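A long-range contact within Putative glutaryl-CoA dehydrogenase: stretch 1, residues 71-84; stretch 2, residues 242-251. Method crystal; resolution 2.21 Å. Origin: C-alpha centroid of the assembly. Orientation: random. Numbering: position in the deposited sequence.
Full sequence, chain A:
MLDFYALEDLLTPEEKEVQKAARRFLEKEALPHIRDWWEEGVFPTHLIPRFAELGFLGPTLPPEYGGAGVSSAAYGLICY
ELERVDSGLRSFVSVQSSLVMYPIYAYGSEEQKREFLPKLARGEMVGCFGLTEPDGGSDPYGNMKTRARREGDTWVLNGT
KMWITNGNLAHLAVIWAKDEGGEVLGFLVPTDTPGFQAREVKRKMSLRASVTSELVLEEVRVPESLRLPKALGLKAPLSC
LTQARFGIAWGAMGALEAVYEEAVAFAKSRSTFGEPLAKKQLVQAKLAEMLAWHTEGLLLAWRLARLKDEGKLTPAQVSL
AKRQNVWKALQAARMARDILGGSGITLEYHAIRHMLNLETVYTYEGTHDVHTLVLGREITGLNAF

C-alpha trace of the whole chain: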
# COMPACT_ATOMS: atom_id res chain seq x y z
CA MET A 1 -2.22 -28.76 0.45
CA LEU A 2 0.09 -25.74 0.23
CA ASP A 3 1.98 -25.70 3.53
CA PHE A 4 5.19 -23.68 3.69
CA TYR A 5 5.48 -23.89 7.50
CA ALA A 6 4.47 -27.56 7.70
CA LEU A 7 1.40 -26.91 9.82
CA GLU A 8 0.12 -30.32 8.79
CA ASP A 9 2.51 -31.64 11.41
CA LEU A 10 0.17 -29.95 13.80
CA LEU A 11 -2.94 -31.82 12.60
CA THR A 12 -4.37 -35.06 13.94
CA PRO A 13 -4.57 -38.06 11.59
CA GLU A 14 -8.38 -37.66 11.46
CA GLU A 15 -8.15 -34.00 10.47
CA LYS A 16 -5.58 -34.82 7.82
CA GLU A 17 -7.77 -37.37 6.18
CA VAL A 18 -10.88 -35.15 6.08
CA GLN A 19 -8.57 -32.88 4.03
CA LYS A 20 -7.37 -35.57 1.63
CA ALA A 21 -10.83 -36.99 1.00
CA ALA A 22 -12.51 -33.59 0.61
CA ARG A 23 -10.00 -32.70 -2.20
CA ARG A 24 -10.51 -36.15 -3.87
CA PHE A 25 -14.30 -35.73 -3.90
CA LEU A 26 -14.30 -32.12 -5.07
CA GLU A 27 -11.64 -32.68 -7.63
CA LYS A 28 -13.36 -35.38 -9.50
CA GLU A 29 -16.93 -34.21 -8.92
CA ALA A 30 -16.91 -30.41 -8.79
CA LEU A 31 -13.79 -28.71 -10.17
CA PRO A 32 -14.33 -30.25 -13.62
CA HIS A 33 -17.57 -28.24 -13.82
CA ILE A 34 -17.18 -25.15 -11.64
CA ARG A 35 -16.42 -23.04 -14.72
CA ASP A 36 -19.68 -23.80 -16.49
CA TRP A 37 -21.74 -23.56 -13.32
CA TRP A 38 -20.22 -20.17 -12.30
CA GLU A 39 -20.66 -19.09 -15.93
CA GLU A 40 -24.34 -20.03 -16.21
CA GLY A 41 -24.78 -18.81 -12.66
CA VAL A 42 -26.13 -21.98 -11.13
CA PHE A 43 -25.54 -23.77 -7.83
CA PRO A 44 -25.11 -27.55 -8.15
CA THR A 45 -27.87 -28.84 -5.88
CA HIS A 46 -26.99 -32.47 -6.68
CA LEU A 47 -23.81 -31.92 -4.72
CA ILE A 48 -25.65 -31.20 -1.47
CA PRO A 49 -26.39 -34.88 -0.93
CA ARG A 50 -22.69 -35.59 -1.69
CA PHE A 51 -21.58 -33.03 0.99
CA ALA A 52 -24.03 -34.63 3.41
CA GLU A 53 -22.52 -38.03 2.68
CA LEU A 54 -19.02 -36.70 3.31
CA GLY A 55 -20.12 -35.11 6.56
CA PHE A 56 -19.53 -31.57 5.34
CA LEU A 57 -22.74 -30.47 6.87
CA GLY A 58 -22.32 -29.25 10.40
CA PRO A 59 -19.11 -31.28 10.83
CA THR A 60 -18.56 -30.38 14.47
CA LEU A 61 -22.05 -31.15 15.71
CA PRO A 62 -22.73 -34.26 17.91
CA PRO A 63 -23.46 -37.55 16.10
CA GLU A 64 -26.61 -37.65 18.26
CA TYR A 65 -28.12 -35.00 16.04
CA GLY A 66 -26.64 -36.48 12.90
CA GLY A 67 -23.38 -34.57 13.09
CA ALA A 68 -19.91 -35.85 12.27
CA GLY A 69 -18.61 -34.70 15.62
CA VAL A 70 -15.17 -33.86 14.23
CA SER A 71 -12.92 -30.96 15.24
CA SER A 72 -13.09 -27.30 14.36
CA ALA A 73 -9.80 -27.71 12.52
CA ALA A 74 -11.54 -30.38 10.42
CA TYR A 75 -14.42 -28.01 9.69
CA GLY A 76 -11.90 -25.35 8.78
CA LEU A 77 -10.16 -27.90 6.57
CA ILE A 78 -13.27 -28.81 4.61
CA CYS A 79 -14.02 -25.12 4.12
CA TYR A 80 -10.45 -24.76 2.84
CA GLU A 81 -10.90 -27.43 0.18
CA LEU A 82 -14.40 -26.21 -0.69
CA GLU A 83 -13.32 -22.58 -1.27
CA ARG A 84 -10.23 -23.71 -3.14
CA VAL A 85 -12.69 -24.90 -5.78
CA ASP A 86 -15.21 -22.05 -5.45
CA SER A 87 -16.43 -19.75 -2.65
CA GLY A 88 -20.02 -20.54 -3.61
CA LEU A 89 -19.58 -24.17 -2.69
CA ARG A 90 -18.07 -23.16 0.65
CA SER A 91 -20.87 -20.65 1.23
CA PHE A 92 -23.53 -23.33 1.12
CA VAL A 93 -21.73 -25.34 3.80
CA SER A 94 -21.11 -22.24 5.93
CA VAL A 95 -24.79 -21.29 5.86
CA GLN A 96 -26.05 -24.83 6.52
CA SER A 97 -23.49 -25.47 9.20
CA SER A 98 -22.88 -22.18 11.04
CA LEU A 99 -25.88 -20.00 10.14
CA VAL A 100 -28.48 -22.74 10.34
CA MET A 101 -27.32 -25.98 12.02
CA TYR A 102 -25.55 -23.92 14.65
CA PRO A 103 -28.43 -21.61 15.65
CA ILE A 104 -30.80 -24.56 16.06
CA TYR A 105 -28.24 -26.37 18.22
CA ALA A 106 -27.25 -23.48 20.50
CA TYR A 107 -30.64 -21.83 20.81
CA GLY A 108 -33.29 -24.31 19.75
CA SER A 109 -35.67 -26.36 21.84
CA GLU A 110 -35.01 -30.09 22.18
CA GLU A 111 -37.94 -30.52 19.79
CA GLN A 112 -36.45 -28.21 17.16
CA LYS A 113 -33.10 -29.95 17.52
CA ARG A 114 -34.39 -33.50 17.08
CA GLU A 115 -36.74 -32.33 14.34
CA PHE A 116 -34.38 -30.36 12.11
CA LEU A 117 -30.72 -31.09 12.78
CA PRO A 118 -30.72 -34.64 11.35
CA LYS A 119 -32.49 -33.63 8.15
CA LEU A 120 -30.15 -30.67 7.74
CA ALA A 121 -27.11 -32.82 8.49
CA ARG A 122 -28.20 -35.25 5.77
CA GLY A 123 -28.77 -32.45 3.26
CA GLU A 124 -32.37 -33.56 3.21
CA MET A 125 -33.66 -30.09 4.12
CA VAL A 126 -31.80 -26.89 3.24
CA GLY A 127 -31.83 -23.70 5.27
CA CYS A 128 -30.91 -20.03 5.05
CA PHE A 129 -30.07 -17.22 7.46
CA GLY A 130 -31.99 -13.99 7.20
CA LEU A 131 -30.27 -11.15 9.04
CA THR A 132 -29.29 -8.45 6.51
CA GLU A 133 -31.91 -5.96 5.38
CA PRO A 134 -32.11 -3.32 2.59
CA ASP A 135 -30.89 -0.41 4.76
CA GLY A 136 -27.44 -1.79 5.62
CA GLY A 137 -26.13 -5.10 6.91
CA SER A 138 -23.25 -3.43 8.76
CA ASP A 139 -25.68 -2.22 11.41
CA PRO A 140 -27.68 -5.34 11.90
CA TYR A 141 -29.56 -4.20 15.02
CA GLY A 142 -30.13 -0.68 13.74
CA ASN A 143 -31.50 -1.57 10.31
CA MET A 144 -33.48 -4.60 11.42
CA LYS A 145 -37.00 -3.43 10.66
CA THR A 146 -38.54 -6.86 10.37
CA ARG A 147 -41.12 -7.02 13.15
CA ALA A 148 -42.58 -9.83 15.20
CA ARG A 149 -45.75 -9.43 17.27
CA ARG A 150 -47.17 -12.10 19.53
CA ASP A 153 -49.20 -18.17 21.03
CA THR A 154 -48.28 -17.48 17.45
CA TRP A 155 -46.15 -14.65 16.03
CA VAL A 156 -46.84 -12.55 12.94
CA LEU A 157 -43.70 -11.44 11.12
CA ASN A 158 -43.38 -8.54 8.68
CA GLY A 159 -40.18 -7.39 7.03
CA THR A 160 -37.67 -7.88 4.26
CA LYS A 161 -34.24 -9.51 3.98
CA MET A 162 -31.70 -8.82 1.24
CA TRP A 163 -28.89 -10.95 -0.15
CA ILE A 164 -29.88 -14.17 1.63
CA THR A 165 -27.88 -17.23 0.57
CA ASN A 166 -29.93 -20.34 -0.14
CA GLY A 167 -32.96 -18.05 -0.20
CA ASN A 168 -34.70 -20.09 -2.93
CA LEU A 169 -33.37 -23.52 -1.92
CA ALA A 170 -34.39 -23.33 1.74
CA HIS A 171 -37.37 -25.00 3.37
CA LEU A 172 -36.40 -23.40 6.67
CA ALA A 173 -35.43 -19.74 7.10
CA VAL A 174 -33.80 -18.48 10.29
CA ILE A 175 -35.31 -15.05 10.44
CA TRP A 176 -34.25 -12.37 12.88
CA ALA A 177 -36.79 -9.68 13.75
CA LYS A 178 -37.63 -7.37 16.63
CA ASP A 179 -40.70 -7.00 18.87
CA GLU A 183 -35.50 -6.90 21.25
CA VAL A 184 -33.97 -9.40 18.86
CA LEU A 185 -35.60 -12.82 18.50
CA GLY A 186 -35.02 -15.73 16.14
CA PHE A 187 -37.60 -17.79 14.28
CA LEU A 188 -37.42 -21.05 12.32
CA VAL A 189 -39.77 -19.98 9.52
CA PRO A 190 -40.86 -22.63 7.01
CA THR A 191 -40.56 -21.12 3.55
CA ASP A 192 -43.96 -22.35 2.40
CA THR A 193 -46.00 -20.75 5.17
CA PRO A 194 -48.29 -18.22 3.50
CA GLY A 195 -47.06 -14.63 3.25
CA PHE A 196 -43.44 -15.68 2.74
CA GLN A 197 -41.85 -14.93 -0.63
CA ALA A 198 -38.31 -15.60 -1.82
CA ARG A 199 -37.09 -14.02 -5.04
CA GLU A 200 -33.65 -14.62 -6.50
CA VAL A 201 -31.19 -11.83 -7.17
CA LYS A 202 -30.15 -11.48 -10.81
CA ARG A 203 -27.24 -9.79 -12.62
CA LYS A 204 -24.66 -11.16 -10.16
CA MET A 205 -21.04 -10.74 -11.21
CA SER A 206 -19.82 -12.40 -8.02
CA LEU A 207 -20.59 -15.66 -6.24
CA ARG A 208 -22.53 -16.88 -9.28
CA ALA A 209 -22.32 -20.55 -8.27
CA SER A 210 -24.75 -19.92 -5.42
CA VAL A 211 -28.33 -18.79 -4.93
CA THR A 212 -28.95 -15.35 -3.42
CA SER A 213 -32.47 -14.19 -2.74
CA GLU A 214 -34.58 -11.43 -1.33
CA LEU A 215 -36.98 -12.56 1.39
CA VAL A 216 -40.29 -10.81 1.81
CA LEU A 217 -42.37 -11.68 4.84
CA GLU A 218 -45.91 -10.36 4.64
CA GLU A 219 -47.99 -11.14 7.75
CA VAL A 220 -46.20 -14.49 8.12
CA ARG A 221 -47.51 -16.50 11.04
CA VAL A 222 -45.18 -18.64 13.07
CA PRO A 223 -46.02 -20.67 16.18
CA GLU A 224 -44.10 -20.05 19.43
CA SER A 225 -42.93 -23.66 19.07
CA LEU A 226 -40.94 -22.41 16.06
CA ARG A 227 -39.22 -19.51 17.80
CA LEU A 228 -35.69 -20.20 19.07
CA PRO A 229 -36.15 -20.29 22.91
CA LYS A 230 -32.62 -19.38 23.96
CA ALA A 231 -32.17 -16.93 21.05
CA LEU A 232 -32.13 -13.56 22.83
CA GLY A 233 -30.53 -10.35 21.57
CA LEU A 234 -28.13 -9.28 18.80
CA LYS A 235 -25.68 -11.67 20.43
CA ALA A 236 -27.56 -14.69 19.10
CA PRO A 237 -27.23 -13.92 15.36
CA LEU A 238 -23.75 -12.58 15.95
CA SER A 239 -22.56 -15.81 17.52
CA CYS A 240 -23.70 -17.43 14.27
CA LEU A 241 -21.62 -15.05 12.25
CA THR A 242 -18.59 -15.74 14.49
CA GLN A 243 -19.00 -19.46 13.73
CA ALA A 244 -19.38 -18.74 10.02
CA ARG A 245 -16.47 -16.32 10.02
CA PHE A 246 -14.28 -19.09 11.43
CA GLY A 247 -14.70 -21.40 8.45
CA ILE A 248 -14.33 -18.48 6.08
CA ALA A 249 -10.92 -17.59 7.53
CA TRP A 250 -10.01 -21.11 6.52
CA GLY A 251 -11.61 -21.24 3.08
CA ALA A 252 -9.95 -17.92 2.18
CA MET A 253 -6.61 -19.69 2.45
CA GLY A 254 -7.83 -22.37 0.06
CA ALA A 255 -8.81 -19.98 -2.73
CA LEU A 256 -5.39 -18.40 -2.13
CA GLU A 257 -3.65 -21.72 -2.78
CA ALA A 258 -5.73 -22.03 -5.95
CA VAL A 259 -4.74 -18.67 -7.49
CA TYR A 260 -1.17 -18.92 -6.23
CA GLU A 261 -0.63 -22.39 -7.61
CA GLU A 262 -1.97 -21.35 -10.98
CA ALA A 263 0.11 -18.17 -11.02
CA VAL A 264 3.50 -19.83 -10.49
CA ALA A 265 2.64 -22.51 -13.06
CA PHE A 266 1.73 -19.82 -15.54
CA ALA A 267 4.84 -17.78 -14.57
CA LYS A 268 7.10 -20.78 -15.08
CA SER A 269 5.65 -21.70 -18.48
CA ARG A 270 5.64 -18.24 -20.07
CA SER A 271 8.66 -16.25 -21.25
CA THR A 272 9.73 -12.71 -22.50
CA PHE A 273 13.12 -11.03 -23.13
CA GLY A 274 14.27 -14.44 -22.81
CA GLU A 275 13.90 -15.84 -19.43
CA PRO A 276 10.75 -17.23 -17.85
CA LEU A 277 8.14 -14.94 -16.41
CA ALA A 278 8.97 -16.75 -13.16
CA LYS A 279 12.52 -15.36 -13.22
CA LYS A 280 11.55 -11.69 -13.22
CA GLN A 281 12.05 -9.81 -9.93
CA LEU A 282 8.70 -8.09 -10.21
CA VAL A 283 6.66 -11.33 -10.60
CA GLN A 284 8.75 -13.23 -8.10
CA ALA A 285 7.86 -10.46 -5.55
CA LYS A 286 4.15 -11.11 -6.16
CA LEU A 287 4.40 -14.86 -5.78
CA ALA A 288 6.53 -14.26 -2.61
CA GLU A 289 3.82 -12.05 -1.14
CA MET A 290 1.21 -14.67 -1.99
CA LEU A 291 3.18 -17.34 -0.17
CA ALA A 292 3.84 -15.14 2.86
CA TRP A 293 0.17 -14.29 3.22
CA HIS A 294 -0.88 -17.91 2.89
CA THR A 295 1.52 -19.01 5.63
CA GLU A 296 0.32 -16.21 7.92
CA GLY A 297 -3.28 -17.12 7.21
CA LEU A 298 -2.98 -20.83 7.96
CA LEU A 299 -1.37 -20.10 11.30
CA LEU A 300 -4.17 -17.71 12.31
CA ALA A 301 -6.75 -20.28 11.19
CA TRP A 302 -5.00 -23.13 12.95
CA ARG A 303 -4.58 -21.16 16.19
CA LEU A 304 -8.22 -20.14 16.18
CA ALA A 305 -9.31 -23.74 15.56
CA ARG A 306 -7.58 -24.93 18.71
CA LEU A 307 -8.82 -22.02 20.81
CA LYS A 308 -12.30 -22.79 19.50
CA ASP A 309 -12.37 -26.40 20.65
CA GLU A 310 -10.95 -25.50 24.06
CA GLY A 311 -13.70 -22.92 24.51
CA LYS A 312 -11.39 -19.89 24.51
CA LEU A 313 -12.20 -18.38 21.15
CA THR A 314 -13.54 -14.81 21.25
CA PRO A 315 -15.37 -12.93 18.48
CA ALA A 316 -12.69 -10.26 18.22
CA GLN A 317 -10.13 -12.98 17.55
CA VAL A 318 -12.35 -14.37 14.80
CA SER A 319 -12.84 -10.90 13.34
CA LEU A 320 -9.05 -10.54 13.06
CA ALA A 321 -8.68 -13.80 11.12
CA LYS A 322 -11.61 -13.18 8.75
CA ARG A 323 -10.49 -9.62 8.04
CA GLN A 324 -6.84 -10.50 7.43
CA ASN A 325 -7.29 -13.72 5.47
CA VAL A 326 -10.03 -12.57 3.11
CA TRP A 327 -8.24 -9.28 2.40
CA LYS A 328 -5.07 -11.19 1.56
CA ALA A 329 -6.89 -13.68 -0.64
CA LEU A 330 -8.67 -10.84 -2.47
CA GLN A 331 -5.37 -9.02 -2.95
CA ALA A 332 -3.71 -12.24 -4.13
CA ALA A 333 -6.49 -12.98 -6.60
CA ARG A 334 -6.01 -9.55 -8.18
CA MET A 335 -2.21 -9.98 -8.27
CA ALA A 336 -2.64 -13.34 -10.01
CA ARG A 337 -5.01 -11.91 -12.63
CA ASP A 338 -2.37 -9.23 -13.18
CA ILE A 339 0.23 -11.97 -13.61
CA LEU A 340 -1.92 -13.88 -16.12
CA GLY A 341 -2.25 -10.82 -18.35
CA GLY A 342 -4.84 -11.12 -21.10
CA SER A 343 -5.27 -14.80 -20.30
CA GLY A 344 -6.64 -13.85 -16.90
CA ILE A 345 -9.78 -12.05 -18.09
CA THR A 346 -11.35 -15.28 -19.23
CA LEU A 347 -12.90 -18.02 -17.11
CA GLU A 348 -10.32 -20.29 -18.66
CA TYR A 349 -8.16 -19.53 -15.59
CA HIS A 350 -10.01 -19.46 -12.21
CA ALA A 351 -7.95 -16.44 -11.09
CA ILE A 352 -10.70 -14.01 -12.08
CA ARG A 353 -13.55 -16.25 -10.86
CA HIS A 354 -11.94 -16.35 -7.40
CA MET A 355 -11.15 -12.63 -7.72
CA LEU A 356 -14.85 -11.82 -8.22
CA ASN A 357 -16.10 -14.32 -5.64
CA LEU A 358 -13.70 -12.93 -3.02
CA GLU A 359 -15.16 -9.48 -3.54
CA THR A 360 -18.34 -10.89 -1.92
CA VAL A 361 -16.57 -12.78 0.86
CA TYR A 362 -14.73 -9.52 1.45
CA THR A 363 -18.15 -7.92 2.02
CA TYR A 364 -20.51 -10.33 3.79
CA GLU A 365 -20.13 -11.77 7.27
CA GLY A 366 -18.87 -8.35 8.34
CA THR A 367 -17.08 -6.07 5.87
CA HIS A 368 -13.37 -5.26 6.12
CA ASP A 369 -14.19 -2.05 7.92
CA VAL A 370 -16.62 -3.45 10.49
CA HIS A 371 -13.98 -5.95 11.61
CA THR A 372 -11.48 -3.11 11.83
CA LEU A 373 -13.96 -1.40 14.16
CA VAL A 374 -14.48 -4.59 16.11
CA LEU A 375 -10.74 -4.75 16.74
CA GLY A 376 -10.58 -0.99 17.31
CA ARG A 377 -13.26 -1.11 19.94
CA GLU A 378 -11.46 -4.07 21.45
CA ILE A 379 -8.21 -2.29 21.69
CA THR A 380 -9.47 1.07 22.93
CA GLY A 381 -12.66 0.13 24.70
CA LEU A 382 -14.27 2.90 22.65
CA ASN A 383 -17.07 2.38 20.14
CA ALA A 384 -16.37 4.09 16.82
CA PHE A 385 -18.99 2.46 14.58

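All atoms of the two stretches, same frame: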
# COMPACT_ATOMS: atom_id res chain seq x y z
N SER A 71 -13.46 -32.21 14.71
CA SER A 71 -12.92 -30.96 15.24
C SER A 71 -13.20 -29.72 14.42
O SER A 71 -13.64 -29.79 13.28
CB SER A 71 -11.41 -31.07 15.43
OG SER A 71 -10.75 -31.01 14.17
N SER A 72 -12.91 -28.58 15.03
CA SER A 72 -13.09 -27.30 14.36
C SER A 72 -12.06 -27.22 13.25
O SER A 72 -12.35 -26.72 12.17
CB SER A 72 -12.90 -26.15 15.35
OG SER A 72 -14.01 -26.06 16.22
N ALA A 73 -10.85 -27.72 13.52
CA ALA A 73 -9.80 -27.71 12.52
C ALA A 73 -10.33 -28.45 11.28
O ALA A 73 -10.15 -27.99 10.15
CB ALA A 73 -8.56 -28.39 13.07
N ALA A 74 -10.99 -29.58 11.51
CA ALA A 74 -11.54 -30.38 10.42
C ALA A 74 -12.58 -29.60 9.64
O ALA A 74 -12.65 -29.71 8.42
CB ALA A 74 -12.15 -31.69 10.97
N TYR A 75 -13.40 -28.83 10.34
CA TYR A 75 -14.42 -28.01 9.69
C TYR A 75 -13.68 -26.98 8.85
O TYR A 75 -13.98 -26.78 7.68
CB TYR A 75 -15.31 -27.34 10.75
CG TYR A 75 -16.28 -26.27 10.23
CD1 TYR A 75 -17.02 -26.46 9.06
CD2 TYR A 75 -16.49 -25.09 10.95
CE1 TYR A 75 -17.93 -25.50 8.62
CE2 TYR A 75 -17.39 -24.13 10.52
CZ TYR A 75 -18.10 -24.33 9.35
OH TYR A 75 -18.98 -23.36 8.91
N GLY A 76 -12.69 -26.34 9.47
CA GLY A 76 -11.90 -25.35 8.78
C GLY A 76 -11.28 -25.95 7.54
O GLY A 76 -11.25 -25.33 6.48
N LEU A 77 -10.79 -27.18 7.67
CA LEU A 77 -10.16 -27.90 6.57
C LEU A 77 -11.11 -28.24 5.44
O LEU A 77 -10.69 -28.29 4.29
CB LEU A 77 -9.48 -29.17 7.07
CG LEU A 77 -8.20 -28.99 7.90
CD1 LEU A 77 -7.76 -30.30 8.54
CD2 LEU A 77 -7.10 -28.43 7.02
N ILE A 78 -12.38 -28.50 5.71
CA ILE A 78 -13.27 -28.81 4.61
C ILE A 78 -13.61 -27.49 3.91
O ILE A 78 -13.77 -27.44 2.69
CB ILE A 78 -14.57 -29.55 5.05
CG1 ILE A 78 -15.58 -28.57 5.60
CG2 ILE A 78 -14.26 -30.63 6.07
CD1 ILE A 78 -16.77 -28.46 4.72
N CYS A 79 -13.72 -26.42 4.69
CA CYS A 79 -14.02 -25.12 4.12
C CYS A 79 -12.89 -24.73 3.17
O CYS A 79 -13.12 -24.19 2.09
CB CYS A 79 -14.15 -24.08 5.23
SG CYS A 79 -15.73 -24.16 6.07
N TYR A 80 -11.67 -25.03 3.60
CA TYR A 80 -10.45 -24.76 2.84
C TYR A 80 -10.55 -25.37 1.44
O TYR A 80 -10.41 -24.70 0.41
CB TYR A 80 -9.25 -25.37 3.60
CG TYR A 80 -7.90 -25.07 3.00
CD1 TYR A 80 -7.17 -23.95 3.41
CD2 TYR A 80 -7.36 -25.88 2.00
CE1 TYR A 80 -5.94 -23.63 2.83
CE2 TYR A 80 -6.14 -25.57 1.41
CZ TYR A 80 -5.43 -24.44 1.83
OH TYR A 80 -4.22 -24.13 1.28
N GLU A 81 -10.78 -26.68 1.43
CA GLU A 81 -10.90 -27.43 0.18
C GLU A 81 -12.11 -26.98 -0.65
O GLU A 81 -12.04 -26.91 -1.88
CB GLU A 81 -10.97 -28.93 0.49
CG GLU A 81 -9.65 -29.52 0.99
CD GLU A 81 -8.48 -29.23 0.06
OE1 GLU A 81 -8.62 -29.44 -1.16
OE2 GLU A 81 -7.41 -28.80 0.54
N LEU A 82 -13.22 -26.67 0.01
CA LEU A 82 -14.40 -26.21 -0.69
C LEU A 82 -14.10 -24.90 -1.45
O LEU A 82 -14.28 -24.82 -2.66
CB LEU A 82 -15.55 -25.99 0.30
CG LEU A 82 -16.36 -27.20 0.75
CD1 LEU A 82 -17.17 -26.84 1.96
CD2 LEU A 82 -17.28 -27.65 -0.38
N GLU A 83 -13.63 -23.90 -0.71
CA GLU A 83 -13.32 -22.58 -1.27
C GLU A 83 -12.26 -22.64 -2.34
O GLU A 83 -12.28 -21.89 -3.31
CB GLU A 83 -12.85 -21.64 -0.16
CG GLU A 83 -12.87 -20.18 -0.55
CD GLU A 83 -13.77 -19.37 0.35
OE1 GLU A 83 -13.84 -19.70 1.56
OE2 GLU A 83 -14.40 -18.40 -0.13
N ARG A 84 -11.30 -23.55 -2.18
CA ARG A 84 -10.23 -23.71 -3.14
C ARG A 84 -10.84 -24.02 -4.53
O ARG A 84 -10.23 -23.76 -5.57
CB ARG A 84 -9.36 -24.84 -2.69
CG ARG A 84 -8.22 -25.19 -3.60
CD ARG A 84 -7.50 -26.32 -2.89
NE ARG A 84 -6.63 -27.12 -3.74
CZ ARG A 84 -7.05 -27.98 -4.68
NH1 ARG A 84 -8.36 -28.15 -4.91
NH2 ARG A 84 -6.17 -28.68 -5.38
N THR A 242 -19.92 -15.37 13.99
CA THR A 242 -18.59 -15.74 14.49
C THR A 242 -18.24 -17.14 14.06
O THR A 242 -17.11 -17.37 13.64
CB THR A 242 -18.49 -15.70 16.02
OG1 THR A 242 -18.76 -14.37 16.47
CG2 THR A 242 -17.09 -16.10 16.48
N GLN A 243 -19.20 -18.07 14.15
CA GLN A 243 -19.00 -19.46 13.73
C GLN A 243 -18.68 -19.48 12.24
O GLN A 243 -17.70 -20.08 11.81
CB GLN A 243 -20.27 -20.30 13.95
CG GLN A 243 -20.70 -20.42 15.37
CD GLN A 243 -19.80 -21.33 16.14
OE1 GLN A 243 -19.46 -22.41 15.67
NE2 GLN A 243 -19.41 -20.90 17.34
N ALA A 244 -19.54 -18.82 11.47
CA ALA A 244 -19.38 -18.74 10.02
C ALA A 244 -18.05 -18.09 9.64
O ALA A 244 -17.33 -18.56 8.76
CB ALA A 244 -20.55 -17.97 9.40
N ARG A 245 -17.71 -17.00 10.32
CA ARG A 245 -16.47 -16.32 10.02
C ARG A 245 -15.27 -17.23 10.21
O ARG A 245 -14.27 -17.10 9.50
CB ARG A 245 -16.34 -15.07 10.88
CG ARG A 245 -17.26 -13.95 10.44
CD ARG A 245 -17.33 -12.86 11.48
NE ARG A 245 -18.33 -11.85 11.15
CZ ARG A 245 -18.88 -11.03 12.04
NH1 ARG A 245 -18.55 -11.11 13.32
NH2 ARG A 245 -19.77 -10.13 11.64
N PHE A 246 -15.37 -18.16 11.15
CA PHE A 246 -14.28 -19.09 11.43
C PHE A 246 -13.93 -19.95 10.21
O PHE A 246 -12.76 -20.07 9.84
CB PHE A 246 -14.64 -20.02 12.60
CG PHE A 246 -13.71 -21.19 12.76
CD1 PHE A 246 -12.47 -21.03 13.36
CD2 PHE A 246 -14.06 -22.45 12.27
CE1 PHE A 246 -11.59 -22.10 13.47
CE2 PHE A 246 -13.19 -23.53 12.38
CZ PHE A 246 -11.95 -23.36 12.98
N GLY A 247 -14.94 -20.57 9.61
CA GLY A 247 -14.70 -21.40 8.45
C GLY A 247 -14.24 -20.58 7.28
O GLY A 247 -13.47 -21.06 6.46
N ILE A 248 -14.71 -19.35 7.18
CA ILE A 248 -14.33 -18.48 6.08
C ILE A 248 -12.84 -18.11 6.17
O ILE A 248 -12.17 -18.00 5.16
CB ILE A 248 -15.18 -17.21 6.07
CG1 ILE A 248 -16.62 -17.57 5.69
CG2 ILE A 248 -14.56 -16.17 5.11
CD1 ILE A 248 -17.58 -16.45 5.82
N ALA A 249 -12.33 -17.93 7.38
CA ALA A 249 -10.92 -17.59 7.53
C ALA A 249 -10.11 -18.75 6.96
O ALA A 249 -9.00 -18.56 6.45
CB ALA A 249 -10.59 -17.37 8.98
N TRP A 250 -10.67 -19.94 7.04
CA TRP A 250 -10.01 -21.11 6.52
C TRP A 250 -10.14 -21.20 5.01
O TRP A 250 -9.15 -21.32 4.32
CB TRP A 250 -10.57 -22.38 7.13
CG TRP A 250 -9.98 -22.70 8.44
CD1 TRP A 250 -10.44 -22.31 9.66
CD2 TRP A 250 -8.87 -23.55 8.69
NE1 TRP A 250 -9.68 -22.87 10.65
CE2 TRP A 250 -8.71 -23.65 10.08
CE3 TRP A 250 -7.98 -24.25 7.85
CZ2 TRP A 250 -7.71 -24.42 10.67
CZ3 TRP A 250 -6.99 -25.02 8.43
CH2 TRP A 250 -6.86 -25.10 9.84
N GLY A 251 -11.37 -21.16 4.52
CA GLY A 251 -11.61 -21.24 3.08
C GLY A 251 -10.82 -20.21 2.28
O GLY A 251 -10.35 -20.51 1.18
O HOH W 1 -17.75 -21.24 7.55

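Trp250 is the centre of this contact between two helices, whose axes approach to 7.3 Å and cross at -54°. Its side chain sits as a knob in a hole formed by Ala73, Gly76, Leu77 and Cys79. Gly76 CA lies over the face of the five-membered ring of Trp250, 3.4 Å from its centroid, in a CH-pi contact. Gly76 has no side chain, and this makes room for the indole: an ideal CB there would lie 2.4 Å from Trp250 NE1, a clash. Leu77 CD2 packs against Trp250 CZ3 at 3.7 Å.

Glycines on the second helix also leave room for close backbone approach. Gly251 CA is 3.7 Å from Tyr80 CA. A CB on Gly251 would clash with Glu83 OE1, and one on Gly247 with Cys79 SG. Cys79 CB approaches Gly247 O to 3.3 Å.

Toward the start of the first helix, Phe246 takes over the packing. Its ring edge meets Ser72 O, with Phe246 CE2 3.3 Å away, and Tyr75 CD2 lies 3.8 Å from Phe246 CD2.

No direct hydrogen bond joins the two stretches. At the polar edge, one water bridges them. The water O lies 2.8 Å from Tyr75 OH and donates to Ala244 O at 3.0 Å.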